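PDB 3FDU: putative enoyl-CoA hydratase/isomerase from Acinetobacter baumannii, which probably hydrates or isomerises the double bond of enoyl-CoA thioesters, as members of the crotonase superfamily do. Local coordinates for residues V15-L29 against V53-D67. The protein carries 4 engineered substitutions. Sequence-based numbering, arbitrary orientation.
Sequences VLTLAINRPEAKNAL and VVLRGAEHDFTAGND. Engineered in segment 53-67: V53 (natural residue Ile).
R22 reaches D67 with its chain drawn out straight from CG to NE, CG lying opposite the backbone N (chi1 -164°), while D67 turns its carboxylate to meet it with a similar first torsion. R22 NH1 lies 2.8 Å from D67 OD1 in a salt bridge, on the anti side but 32° out of the carboxylate plane. NH1 also donates to A28 O, and A25 CB lies over one guanidinium face, so a long planar cation suits this bend. D67 OD2 caps the following helix at D70 N.

N27 sets CG beside its backbone N, anti to the carbonyl carbon; ND2 then donates to F62 O (3.1 Å), nearly in the amide plane, while OD1 accepts from R22 N. T63 OG1 donates to N27 O at 2.8 Å and accepts from G65 N, closing an ST turn.

Before these loops, strands 15-20 and 52-57 pair in parallel, joined through helix 31-46 as a beta-alpha-beta crossover. L18 CB packs on L55 CD1 (4.0 Å); branched apolar chains suit this buried face, where L18 touches A40 of the helix. On the other, A19 is small enough to sit under the R56 guanidinium.

A64-G65-N66-D67 matches the AGxD-type stretch of crotonases, whose loop usually supplies an oxyanion-hole N-H. One salt bridge, the N27 amide, the T63 hydroxyl and backbone bonds such as L29 N to G65 O thus tie the two loops, with small A28 and A64 packed between them.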
ATOM      1  N   VAL A  15     -12.221 -26.100  12.741  1.00 24.82           N
ATOM      2  CA  VAL A  15     -10.978 -25.333  12.939  1.00 25.09           C
ATOM      3  C   VAL A  15      -9.730 -26.208  13.099  1.00 25.31           C
ATOM      4  O   VAL A  15      -9.605 -26.982  14.067  1.00 25.99           O
ATOM      5  CB  VAL A  15     -11.052 -24.399  14.163  1.00 24.04           C
ATOM      6  CG1 VAL A  15      -9.755 -23.627  14.262  1.00 23.12           C
ATOM      7  CG2 VAL A  15     -12.256 -23.408  14.064  1.00 23.33           C
ATOM      8  N   LEU A  16      -8.819 -26.111  12.148  1.00 23.92           N
ATOM      9  CA  LEU A  16      -7.571 -26.868  12.235  1.00 24.04           C
ATOM     10  C   LEU A  16      -6.500 -25.967  12.849  1.00 23.83           C
ATOM     11  O   LEU A  16      -6.201 -24.898  12.294  1.00 23.73           O
ATOM     12  CB  LEU A  16      -7.135 -27.343  10.854  1.00 22.11           C
ATOM     13  CG  LEU A  16      -5.671 -27.824  10.839  1.00 23.93           C
ATOM     14  CD1 LEU A  16      -5.402 -28.984  11.808  1.00 25.41           C
ATOM     15  CD2 LEU A  16      -5.207 -28.245   9.395  1.00 22.42           C
ATOM     16  N   THR A  17      -5.967 -26.337  14.012  1.00 24.03           N
ATOM     17  CA  THR A  17      -4.937 -25.506  14.651  1.00 24.05           C
ATOM     18  C   THR A  17      -3.628 -26.232  14.461  1.00 24.41           C
ATOM     19  O   THR A  17      -3.494 -27.407  14.861  1.00 26.21           O
ATOM     20  CB  THR A  17      -5.195 -25.222  16.181  1.00 25.27           C
ATOM     21  OG1 THR A  17      -6.466 -24.586  16.363  1.00 26.41           O
ATOM     22  CG2 THR A  17      -4.100 -24.289  16.802  1.00 22.03           C
ATOM     23  N   LEU A  18      -2.685 -25.571  13.791  1.00 22.46           N
ATOM     24  CA  LEU A  18      -1.345 -26.126  13.588  1.00 21.94           C
ATOM     25  C   LEU A  18      -0.388 -25.374  14.504  1.00 21.13           C
ATOM     26  O   LEU A  18      -0.209 -24.159  14.392  1.00 19.91           O
ATOM     27  CB  LEU A  18      -0.895 -26.005  12.129  1.00 21.70           C
ATOM     28  CG  LEU A  18      -1.681 -26.894  11.132  1.00 23.64           C
ATOM     29  CD1 LEU A  18      -1.295 -26.636   9.698  1.00 21.67           C
ATOM     30  CD2 LEU A  18      -1.430 -28.355  11.491  1.00 24.65           C
ATOM     31  N   ALA A  19       0.244 -26.084  15.422  1.00 20.13           N
ATOM     32  CA  ALA A  19       1.084 -25.380  16.359  1.00 21.57           C
ATOM     33  C   ALA A  19       2.508 -25.890  16.333  1.00 22.58           C
ATOM     34  O   ALA A  19       2.765 -27.077  16.588  1.00 23.06           O
ATOM     35  CB  ALA A  19       0.473 -25.462  17.794  1.00 22.11           C
ATOM     36  N   ILE A  20       3.427 -24.979  16.015  1.00 22.50           N
ATOM     37  CA  ILE A  20       4.855 -25.284  15.998  1.00 22.09           C
ATOM     38  C   ILE A  20       5.322 -25.471  17.441  1.00 22.32           C
ATOM     39  O   ILE A  20       5.088 -24.618  18.327  1.00 19.95           O
ATOM     40  CB  ILE A  20       5.660 -24.177  15.246  1.00 21.85           C
ATOM     41  CG1 ILE A  20       5.044 -23.975  13.813  1.00 22.45           C
ATOM     42  CG2 ILE A  20       7.076 -24.556  15.105  1.00 19.82           C
ATOM     43  CD1 ILE A  20       5.645 -22.772  13.016  1.00 23.07           C
ATOM     44  N   ASN A  21       6.018 -26.580  17.667  1.00 23.14           N
ATOM     45  CA  ASN A  21       6.372 -26.962  19.027  1.00 24.58           C
ATOM     46  C   ASN A  21       7.823 -27.452  19.079  1.00 25.24           C
ATOM     47  O   ASN A  21       8.088 -28.665  19.154  1.00 25.41           O
ATOM     48  CB  ASN A  21       5.421 -28.085  19.463  1.00 26.83           C
ATOM     49  CG  ASN A  21       5.485 -28.367  20.947  1.00 27.96           C
ATOM     50  OD1 ASN A  21       6.090 -27.627  21.726  1.00 32.04           O
ATOM     51  ND2 ASN A  21       4.867 -29.465  21.340  1.00 36.35           N
ATOM     52  N   ARG A  22       8.756 -26.513  19.025  1.00 24.53           N
ATOM     53  CA  ARG A  22      10.157 -26.851  19.164  1.00 26.02           C
ATOM     54  C   ARG A  22      10.800 -25.852  20.098  1.00 26.01           C
ATOM     55  O   ARG A  22      11.637 -25.068  19.669  1.00 26.27           O
ATOM     56  CB  ARG A  22      10.853 -26.834  17.774  1.00 25.24           C
ATOM     57  CG  ARG A  22      12.198 -27.545  17.771  1.00 25.86           C
ATOM     58  CD  ARG A  22      12.942 -27.196  16.523  1.00 25.80           C
ATOM     59  NE  ARG A  22      14.295 -27.716  16.539  1.00 24.86           N
ATOM     60  CZ  ARG A  22      15.292 -27.222  15.830  1.00 24.04           C
ATOM     61  NH1 ARG A  22      15.114 -26.149  15.045  1.00 20.98           N
ATOM     62  NH2 ARG A  22      16.490 -27.780  15.945  1.00 23.91           N
ATOM     63  N   PRO A  23      10.389 -25.853  21.374  1.00 27.67           N
ATOM     64  CA  PRO A  23      10.845 -24.833  22.345  1.00 28.71           C
ATOM     65  C   PRO A  23      12.337 -24.842  22.579  1.00 28.76           C
ATOM     66  O   PRO A  23      12.917 -23.789  22.803  1.00 29.29           O
ATOM     67  CB  PRO A  23      10.098 -25.221  23.658  1.00 29.49           C
ATOM     68  CG  PRO A  23       9.750 -26.707  23.474  1.00 29.77           C
ATOM     69  CD  PRO A  23       9.426 -26.807  21.983  1.00 26.81           C
ATOM     70  N   GLU A  24      12.990 -25.991  22.515  1.00 29.67           N
ATOM     71  CA  GLU A  24      14.434 -25.974  22.792  1.00 29.90           C
ATOM     72  C   GLU A  24      15.144 -25.035  21.832  1.00 29.91           C
ATOM     73  O   GLU A  24      16.274 -24.591  22.091  1.00 30.39           O
ATOM     74  CB  GLU A  24      15.052 -27.380  22.728  1.00 31.44           C
ATOM     75  N   ALA A  25      14.497 -24.721  20.705  1.00 28.08           N
ATOM     76  CA  ALA A  25      15.167 -23.888  19.703  1.00 26.55           C
ATOM     77  C   ALA A  25      14.346 -22.643  19.397  1.00 25.94           C
ATOM     78  O   ALA A  25      14.547 -22.036  18.361  1.00 25.38           O
ATOM     79  CB  ALA A  25      15.404 -24.688  18.422  1.00 27.36           C
ATOM     80  N   LYS A  26      13.433 -22.278  20.299  1.00 24.87           N
ATOM     81  CA  LYS A  26      12.449 -21.206  20.033  1.00 24.38           C
ATOM     82  C   LYS A  26      11.843 -21.325  18.635  1.00 23.03           C
ATOM     83  O   LYS A  26      11.713 -20.308  17.901  1.00 22.22           O
ATOM     84  CB  LYS A  26      13.063 -19.825  20.201  1.00 26.50           C
ATOM     85  CG  LYS A  26      13.473 -19.566  21.662  1.00 28.93           C
ATOM     86  CD  LYS A  26      14.255 -18.277  21.808  1.00 33.96           C
ATOM     87  CE  LYS A  26      13.325 -17.110  21.807  1.00 38.58           C
ATOM     88  NZ  LYS A  26      13.588 -16.204  22.987  1.00 42.49           N
ATOM     89  N   ASN A  27      11.480 -22.557  18.291  1.00 19.71           N
ATOM     90  CA  ASN A  27      10.713 -22.791  17.079  1.00 21.37           C
ATOM     91  C   ASN A  27      11.484 -22.455  15.781  1.00 20.95           C
ATOM     92  O   ASN A  27      10.876 -22.203  14.720  1.00 20.67           O
ATOM     93  CB  ASN A  27       9.375 -22.025  17.162  1.00 18.48           C
ATOM     94  CG  ASN A  27       8.330 -22.786  18.005  1.00 20.43           C
ATOM     95  OD1 ASN A  27       8.665 -23.800  18.605  1.00 18.58           O
ATOM     96  ND2 ASN A  27       7.071 -22.288  18.059  1.00 18.81           N
ATOM     97  N   ALA A  28      12.806 -22.433  15.847  1.00 20.66           N
ATOM     98  CA  ALA A  28      13.581 -22.364  14.573  1.00 21.09           C
ATOM     99  C   ALA A  28      13.193 -23.514  13.658  1.00 21.34           C
ATOM    100  O   ALA A  28      12.993 -24.645  14.124  1.00 22.00           O
ATOM    101  CB  ALA A  28      15.154 -22.343  14.805  1.00 20.93           C
ATOM    102  N   LEU A  29      13.103 -23.243  12.352  1.00 21.37           N
ATOM    103  CA  LEU A  29      12.627 -24.274  11.411  1.00 22.51           C
ATOM    104  C   LEU A  29      13.774 -24.900  10.622  1.00 22.33           C
ATOM    105  O   LEU A  29      14.616 -24.202  10.133  1.00 21.60           O
ATOM    106  CB  LEU A  29      11.601 -23.697  10.430  1.00 22.03           C
ATOM    107  CG  LEU A  29      10.434 -23.030  11.169  1.00 20.04           C
ATOM    108  CD1 LEU A  29       9.513 -22.274  10.212  1.00 22.71           C
ATOM    109  CD2 LEU A  29       9.609 -24.078  11.986  1.00 21.88           C
ATOM    110  N   VAL A  53      -7.904 -22.611   8.884  1.00 18.78           N
ATOM    111  CA  VAL A  53      -6.644 -23.009   9.471  1.00 19.56           C
ATOM    112  C   VAL A  53      -6.050 -21.897  10.362  1.00 19.86           C
ATOM    113  O   VAL A  53      -6.002 -20.691   9.979  1.00 19.51           O
ATOM    114  CB  VAL A  53      -5.599 -23.430   8.381  1.00 18.94           C
ATOM    115  CG1 VAL A  53      -4.266 -23.896   9.058  1.00 16.60           C
ATOM    116  CG2 VAL A  53      -6.177 -24.558   7.488  1.00 20.72           C
ATOM    117  N   VAL A  54      -5.571 -22.292  11.533  1.00 19.84           N
ATOM    118  CA  VAL A  54      -4.845 -21.357  12.400  1.00 20.34           C
ATOM    119  C   VAL A  54      -3.473 -21.956  12.530  1.00 19.98           C
ATOM    120  O   VAL A  54      -3.348 -23.134  12.887  1.00 20.30           O
ATOM    121  CB  VAL A  54      -5.449 -21.257  13.815  1.00 20.07           C
ATOM    122  CG1 VAL A  54      -4.538 -20.416  14.752  1.00 23.65           C
ATOM    123  CG2 VAL A  54      -6.882 -20.614  13.783  1.00 21.80           C
ATOM    124  N   LEU A  55      -2.454 -21.148  12.269  1.00 20.03           N
ATOM    125  CA  LEU A  55      -1.043 -21.524  12.436  1.00 19.93           C
ATOM    126  C   LEU A  55      -0.423 -20.595  13.475  1.00 20.36           C
ATOM    127  O   LEU A  55      -0.558 -19.379  13.363  1.00 17.58           O
ATOM    128  CB  LEU A  55      -0.303 -21.324  11.099  1.00 21.07           C
ATOM    129  CG  LEU A  55       1.220 -21.525  11.074  1.00 20.36           C
ATOM    130  CD1 LEU A  55       1.543 -22.958  11.318  1.00 20.92           C
ATOM    131  CD2 LEU A  55       1.746 -21.104   9.688  1.00 24.12           C
ATOM    132  N   ARG A  56       0.260 -21.165  14.475  1.00 19.25           N
ATOM    133  CA  ARG A  56       0.909 -20.371  15.487  1.00 19.79           C
ATOM    134  C   ARG A  56       1.979 -21.204  16.145  1.00 20.24           C
ATOM    135  O   ARG A  56       2.151 -22.368  15.809  1.00 21.63           O
ATOM    136  CB  ARG A  56      -0.096 -19.944  16.557  1.00 18.78           C
ATOM    137  CG  ARG A  56      -0.872 -21.127  17.157  1.00 22.23           C
ATOM    138  CD  ARG A  56      -1.775 -20.578  18.260  1.00 23.56           C
ATOM    139  NE  ARG A  56      -2.693 -21.538  18.847  1.00 28.89           N
ATOM    140  CZ  ARG A  56      -2.364 -22.408  19.790  1.00 32.13           C
ATOM    141  NH1 ARG A  56      -1.106 -22.493  20.186  1.00 33.53           N
ATOM    142  NH2 ARG A  56      -3.288 -23.209  20.312  1.00 32.23           N
ATOM    143  N   GLY A  57       2.720 -20.615  17.064  1.00 21.18           N
ATOM    144  CA  GLY A  57       3.526 -21.435  17.965  1.00 22.39           C
ATOM    145  C   GLY A  57       2.646 -22.117  19.025  1.00 22.88           C
ATOM    146  O   GLY A  57       1.515 -21.685  19.299  1.00 24.10           O
ATOM    147  N   ALA A  58       3.180 -23.133  19.679  1.00 23.43           N
ATOM    148  CA  ALA A  58       2.483 -23.803  20.786  1.00 25.57           C
ATOM    149  C   ALA A  58       2.488 -22.951  22.058  1.00 26.54           C
ATOM    150  O   ALA A  58       1.554 -23.014  22.872  1.00 26.79           O
ATOM    151  CB  ALA A  58       3.148 -25.177  21.060  1.00 25.34           C
ATOM    152  N   GLU A  59       3.532 -22.134  22.232  1.00 27.59           N
ATOM    153  CA  GLU A  59       3.740 -21.458  23.514  1.00 28.62           C
ATOM    154  C   GLU A  59       4.105 -20.007  23.352  1.00 27.13           C
ATOM    155  O   GLU A  59       3.345 -19.270  22.727  1.00 29.25           O
ATOM    156  CB  GLU A  59       4.832 -22.173  24.289  1.00 30.25           C
ATOM    157  CG  GLU A  59       4.320 -23.327  25.115  1.00 36.92           C
ATOM    158  CD  GLU A  59       3.915 -22.836  26.495  1.00 47.56           C
ATOM    159  OE1 GLU A  59       3.316 -21.730  26.572  1.00 51.04           O
ATOM    160  OE2 GLU A  59       4.206 -23.535  27.500  1.00 51.74           O
ATOM    161  N   HIS A  60       5.268 -19.607  23.866  1.00 23.62           N
ATOM    162  CA  HIS A  60       5.629 -18.172  23.932  1.00 24.45           C
ATOM    163  C   HIS A  60       6.291 -17.522  22.701  1.00 21.52           C
ATOM    164  O   HIS A  60       6.523 -16.315  22.722  1.00 21.21           O
ATOM    165  CB  HIS A  60       6.527 -17.901  25.136  1.00 25.37           C
ATOM    166  CG  HIS A  60       5.944 -18.373  26.438  1.00 31.48           C
ATOM    167  ND1 HIS A  60       4.770 -17.867  26.954  1.00 35.54           N
ATOM    168  CD2 HIS A  60       6.378 -19.302  27.327  1.00 35.81           C
ATOM    169  CE1 HIS A  60       4.505 -18.460  28.109  1.00 38.77           C
ATOM    170  NE2 HIS A  60       5.459 -19.339  28.355  1.00 39.21           N
ATOM    171  N   ASP A  61       6.586 -18.317  21.674  1.00 20.10           N
ATOM    172  CA  ASP A  61       7.245 -17.834  20.421  1.00 20.05           C
ATOM    173  C   ASP A  61       6.565 -18.359  19.162  1.00 19.24           C
ATOM    174  O   ASP A  61       5.989 -19.438  19.164  1.00 20.14           O
ATOM    175  CB  ASP A  61       8.721 -18.281  20.374  1.00 20.65           C
ATOM    176  CG  ASP A  61       9.534 -17.650  21.490  1.00 24.02           C
ATOM    177  OD1 ASP A  61       9.733 -16.423  21.436  1.00 20.59           O
ATOM    178  OD2 ASP A  61       9.949 -18.405  22.413  1.00 24.35           O
ATOM    179  N   PHE A  62       6.635 -17.599  18.082  1.00 18.16           N
ATOM    180  CA  PHE A  62       6.121 -18.097  16.819  1.00 17.64           C
ATOM    181  C   PHE A  62       7.223 -18.872  16.072  1.00 17.73           C
ATOM    182  O   PHE A  62       7.158 -20.099  15.911  1.00 19.81           O
ATOM    183  CB  PHE A  62       5.633 -16.916  15.972  1.00 15.47           C
ATOM    184  CG  PHE A  62       5.087 -17.333  14.625  1.00 17.61           C
ATOM    185  CD1 PHE A  62       4.337 -18.482  14.507  1.00 17.24           C
ATOM    186  CD2 PHE A  62       5.330 -16.550  13.469  1.00 16.36           C
ATOM    187  CE1 PHE A  62       3.774 -18.860  13.260  1.00 21.98           C
ATOM    188  CE2 PHE A  62       4.781 -16.948  12.189  1.00 18.52           C
ATOM    189  CZ  PHE A  62       4.013 -18.104  12.112  1.00 20.75           C
ATOM    190  N   THR A  63       8.257 -18.165  15.656  1.00 19.69           N
ATOM    191  CA  THR A  63       9.464 -18.821  15.088  1.00 20.94           C
ATOM    192  C   THR A  63      10.700 -17.932  15.075  1.00 20.82           C
ATOM    193  O   THR A  63      10.675 -16.713  14.710  1.00 18.88           O
ATOM    194  CB  THR A  63       9.224 -19.432  13.658  1.00 20.75           C
ATOM    195  OG1 THR A  63      10.445 -19.983  13.149  1.00 24.09           O
ATOM    196  CG2 THR A  63       8.803 -18.350  12.702  1.00 20.39           C
ATOM    197  N   ALA A  64      11.799 -18.550  15.518  1.00 20.80           N
ATOM    198  CA  ALA A  64      13.097 -17.886  15.535  1.00 21.88           C
ATOM    199  C   ALA A  64      13.675 -17.805  14.112  1.00 21.77           C
ATOM    200  O   ALA A  64      14.771 -17.286  13.896  1.00 20.89           O
ATOM    201  CB  ALA A  64      14.087 -18.667  16.465  1.00 21.76           C
ATOM    202  N   GLY A  65      12.956 -18.327  13.133  1.00 21.48           N
ATOM    203  CA  GLY A  65      13.499 -18.264  11.742  1.00 22.23           C
ATOM    204  C   GLY A  65      14.200 -19.549  11.293  1.00 22.20           C
ATOM    205  O   GLY A  65      14.058 -20.596  11.915  1.00 22.42           O
ATOM    206  N   ASN A  66      14.968 -19.472  10.206  1.00 23.12           N
ATOM    207  CA  ASN A  66      15.676 -20.652   9.678  1.00 24.15           C
ATOM    208  C   ASN A  66      16.681 -21.162  10.735  1.00 23.73           C
ATOM    209  O   ASN A  66      17.434 -20.391  11.269  1.00 25.31           O
ATOM    210  CB  ASN A  66      16.434 -20.252   8.404  1.00 23.50           C
ATOM    211  CG  ASN A  66      16.942 -21.420   7.650  1.00 24.99           C
ATOM    212  OD1 ASN A  66      16.254 -22.454   7.548  1.00 24.71           O
ATOM    213  ND2 ASN A  66      18.172 -21.291   7.088  1.00 22.82           N
ATOM    214  N   ASP A  67      16.675 -22.458  11.029  1.00 23.54           N
ATOM    215  CA  ASP A  67      17.637 -23.035  11.967  1.00 23.07           C
ATOM    216  C   ASP A  67      19.103 -22.852  11.506  1.00 24.41           C
ATOM    217  O   ASP A  67      19.509 -23.310  10.378  1.00 20.61           O
ATOM    218  CB  ASP A  67      17.294 -24.501  12.148  1.00 23.29           C
ATOM    219  CG  ASP A  67      18.197 -25.196  13.170  1.00 27.17           C
ATOM    220  OD1 ASP A  67      17.739 -25.341  14.308  1.00 28.84           O
ATOM    221  OD2 ASP A  67      19.345 -25.581  12.832  1.00 28.14           O
TER
HETATM  222  O   HOH W   1      10.806 -15.109  23.366  1.00 36.66           O